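Local coordinates for transcriptional activator II (PDB 1ZS4), which activates phage lambda promoters for the repressor and integrase genes as a DNA-binding homotetramer, and so allows the virus to establish latency, at residues I14-L19 with I49-S53. Numbering follows the deposited sequence.
Sequences IESALL and IPKFS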
ATOM      1  N   ILE C  14       1.348  15.757  20.346  1.00  9.46           N
ATOM      2  CA  ILE C  14       2.239  15.728  19.198  1.00  8.10           C
ATOM      3  C   ILE C  14       2.018  16.967  18.317  1.00  9.24           C
ATOM      4  O   ILE C  14       2.990  17.583  17.854  1.00  7.98           O
ATOM      5  CB  ILE C  14       2.040  14.406  18.389  1.00  8.26           C
ATOM      6  CG1 ILE C  14       2.579  13.227  19.218  1.00  8.85           C
ATOM      7  CG2 ILE C  14       2.763  14.479  17.036  1.00  7.73           C
ATOM      8  CD1 ILE C  14       2.123  11.831  18.772  1.00  8.30           C
ATOM      9  N   GLU C  15       0.761  17.342  18.096  1.00  8.00           N
ATOM     10  CA  GLU C  15       0.491  18.519  17.267  1.00  9.21           C
ATOM     11  C   GLU C  15       1.127  19.739  17.907  1.00  8.12           C
ATOM     12  O   GLU C  15       1.732  20.559  17.217  1.00  8.08           O
ATOM     13  CB  GLU C  15      -1.017  18.743  17.092  1.00  8.08           C
ATOM     14  CG  GLU C  15      -1.347  20.096  16.457  1.00 10.25           C
ATOM     15  CD  GLU C  15      -2.774  20.151  15.964  1.00  9.63           C
ATOM     16  OE1 GLU C  15      -3.027  19.638  14.851  1.00 12.53           O
ATOM     17  OE2 GLU C  15      -3.652  20.684  16.683  1.00  9.53           O
ATOM     18  N   SER C  16       1.015  19.848  19.232  1.00  7.64           N
ATOM     19  CA  SER C  16       1.597  20.985  19.934  1.00  9.53           C
ATOM     20  C   SER C  16       3.110  21.007  19.740  1.00 10.08           C
ATOM     21  O   SER C  16       3.699  22.063  19.444  1.00  9.33           O
ATOM     22  CB  SER C  16       1.253  20.935  21.434  1.00 10.28           C
ATOM     23  OG  SER C  16       1.950  21.971  22.116  1.00 14.15           O
ATOM     24  N   ALA C  17       3.744  19.842  19.905  1.00  8.85           N
ATOM     25  CA  ALA C  17       5.193  19.730  19.745  1.00  9.93           C
ATOM     26  C   ALA C  17       5.633  20.073  18.325  1.00 10.08           C
ATOM     27  O   ALA C  17       6.630  20.765  18.126  1.00  9.45           O
ATOM     28  CB  ALA C  17       5.656  18.323  20.091  1.00 12.46           C
ATOM     29  N   LEU C  18       4.903  19.556  17.342  1.00  8.10           N
ATOM     30  CA  LEU C  18       5.251  19.834  15.954  1.00  9.61           C
ATOM     31  C   LEU C  18       5.096  21.310  15.620  1.00  9.51           C
ATOM     32  O   LEU C  18       5.994  21.908  15.045  1.00  9.53           O
ATOM     33  CB  LEU C  18       4.378  19.004  15.008  1.00  8.97           C
ATOM     34  CG  LEU C  18       4.653  17.501  14.960  1.00  9.10           C
ATOM     35  CD1 LEU C  18       3.579  16.847  14.087  1.00  8.32           C
ATOM     36  CD2 LEU C  18       6.059  17.220  14.421  1.00 12.00           C
ATOM     37  N   LEU C  19       3.970  21.903  15.993  1.00  9.78           N
ATOM     38  CA  LEU C  19       3.746  23.314  15.676  1.00  8.61           C
ATOM     39  C   LEU C  19       4.796  24.173  16.376  1.00 10.59           C
ATOM     40  O   LEU C  19       5.264  25.162  15.807  1.00 10.94           O
ATOM     41  CB  LEU C  19       2.334  23.746  16.080  1.00  8.13           C
ATOM     42  CG  LEU C  19       1.225  23.149  15.207  1.00  8.02           C
ATOM     43  CD1 LEU C  19      -0.135  23.582  15.723  1.00  9.29           C
ATOM     44  CD2 LEU C  19       1.410  23.608  13.754  1.00  6.84           C
ATOM     45  N   ILE C  49      -1.103  19.000   9.615  1.00 10.30           N
ATOM     46  CA  ILE C  49      -0.573  18.676  10.925  1.00 10.31           C
ATOM     47  C   ILE C  49      -1.600  17.921  11.782  1.00  9.94           C
ATOM     48  O   ILE C  49      -1.240  16.971  12.491  1.00  9.89           O
ATOM     49  CB  ILE C  49      -0.056  19.956  11.611  1.00 11.62           C
ATOM     50  CG1 ILE C  49       1.226  20.417  10.905  1.00 12.91           C
ATOM     51  CG2 ILE C  49       0.179  19.708  13.083  1.00 11.09           C
ATOM     52  CD1 ILE C  49       2.422  19.480  11.129  1.00 14.13           C
ATOM     53  N   PRO C  50      -2.893  18.312  11.739  1.00 10.77           N
ATOM     54  CA  PRO C  50      -3.833  17.542  12.564  1.00 10.32           C
ATOM     55  C   PRO C  50      -3.852  16.053  12.159  1.00 11.80           C
ATOM     56  O   PRO C  50      -3.883  15.157  13.020  1.00 13.05           O
ATOM     57  CB  PRO C  50      -5.170  18.220  12.280  1.00 10.02           C
ATOM     58  CG  PRO C  50      -4.768  19.684  12.104  1.00  9.59           C
ATOM     59  CD  PRO C  50      -3.513  19.559  11.243  1.00 11.06           C
ATOM     60  N   LYS C  51      -3.838  15.792  10.852  1.00 11.00           N
ATOM     61  CA  LYS C  51      -3.881  14.408  10.362  1.00 11.91           C
ATOM     62  C   LYS C  51      -2.588  13.672  10.661  1.00 11.78           C
ATOM     63  O   LYS C  51      -2.620  12.537  11.143  1.00 13.52           O
ATOM     64  CB  LYS C  51      -4.172  14.375   8.853  1.00 13.16           C
ATOM     65  CG  LYS C  51      -5.583  14.835   8.488  1.00 15.37           C
ATOM     66  CD  LYS C  51      -5.769  14.927   6.970  1.00 18.86           C
ATOM     67  CE  LYS C  51      -7.205  15.326   6.597  1.00 20.34           C
ATOM     68  NZ  LYS C  51      -7.379  15.393   5.111  1.00 25.09           N
ATOM     69  N   PHE C  52      -1.461  14.318  10.376  1.00 10.53           N
ATOM     70  CA  PHE C  52      -0.137  13.758  10.630  1.00 12.63           C
ATOM     71  C   PHE C  52      -0.049  13.423  12.121  1.00 12.50           C
ATOM     72  O   PHE C  52       0.495  12.376  12.518  1.00 11.06           O
ATOM     73  CB  PHE C  52       0.969  14.786  10.333  1.00 14.30           C
ATOM     74  CG  PHE C  52       1.205  15.081   8.863  1.00 19.20           C
ATOM     75  CD1 PHE C  52       1.929  16.225   8.491  1.00 20.35           C
ATOM     76  CD2 PHE C  52       0.744  14.232   7.864  1.00 18.07           C
ATOM     77  CE1 PHE C  52       2.187  16.518   7.134  1.00 21.61           C
ATOM     78  CE2 PHE C  52       0.997  14.513   6.499  1.00 20.06           C
ATOM     79  CZ  PHE C  52       1.719  15.659   6.141  1.00 19.70           C
ATOM     80  N   SER C  53      -0.559  14.333  12.956  1.00  9.75           N
ATOM     81  CA  SER C  53      -0.514  14.132  14.404  1.00  9.72           C
ATOM     82  C   SER C  53      -1.333  12.947  14.883  1.00 10.14           C
ATOM     83  O   SER C  53      -0.875  12.201  15.759  1.00 10.67           O
ATOM     84  CB  SER C  53      -0.952  15.411  15.134  1.00  9.04           C
ATOM     85  OG  SER C  53      -0.007  16.436  14.871  1.00 10.39           O
TER
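Ser-53 meets Glu-15 where the two segments come closest, with their CA atoms 5.3 Å apart. Its hydroxyl lies against the backbone of the facing helix, with Ser-53 OG 3.2 Å from Glu-15 CA. The small side chain is consistent with the close approach of the backbones here. The OG also rests near Leu-18 CD1, at 3.7 Å, and near the CG2 branch of Ile-14.

The hydroxyl bonds within its own helix. Ser-53 OG donates to Ile-49 O at 2.7 Å, from above the carbonyl plane. The backbone N of Ser-53 reaches the same oxygen from the other face. Two donors thus hold the Ile-49 oxygen, and the hydroxyl gains a polar partner in a largely apolar setting. The OG stands beside its own backbone N (chi1 -65°), which turns it back toward that carbonyl.

Apolar packing centres on Ile-49, whose two branches divide the work. CG2 takes the aliphatic part of Glu-15, with Glu-15 CG at 3.7 Å, and meets Leu-19 CD2. CD1 goes to Leu-18 CD1, 4.1 Å away.

The carboxylate of Glu-15 is carried across toward Pro-50: CG stands anti to the backbone N (chi1 169°) and the chain beyond it is extended. Its OE1 lies over the Pro-50 ring, 3.3 Å from Pro-50 CG. This is van der Waals contact at the partly exposed margin.

Trp-61 of the second subunit packs on Ile-14 and Leu-18, and Leu-55 of that subunit on Ile-49. The segments 14-19 and 49-53, on helices 7-25 and 49-59, run at 126° to each other, as helix-to-helix packing within a helix-turn-helix DNA-binding domain whose predicted motif lies between the two segments.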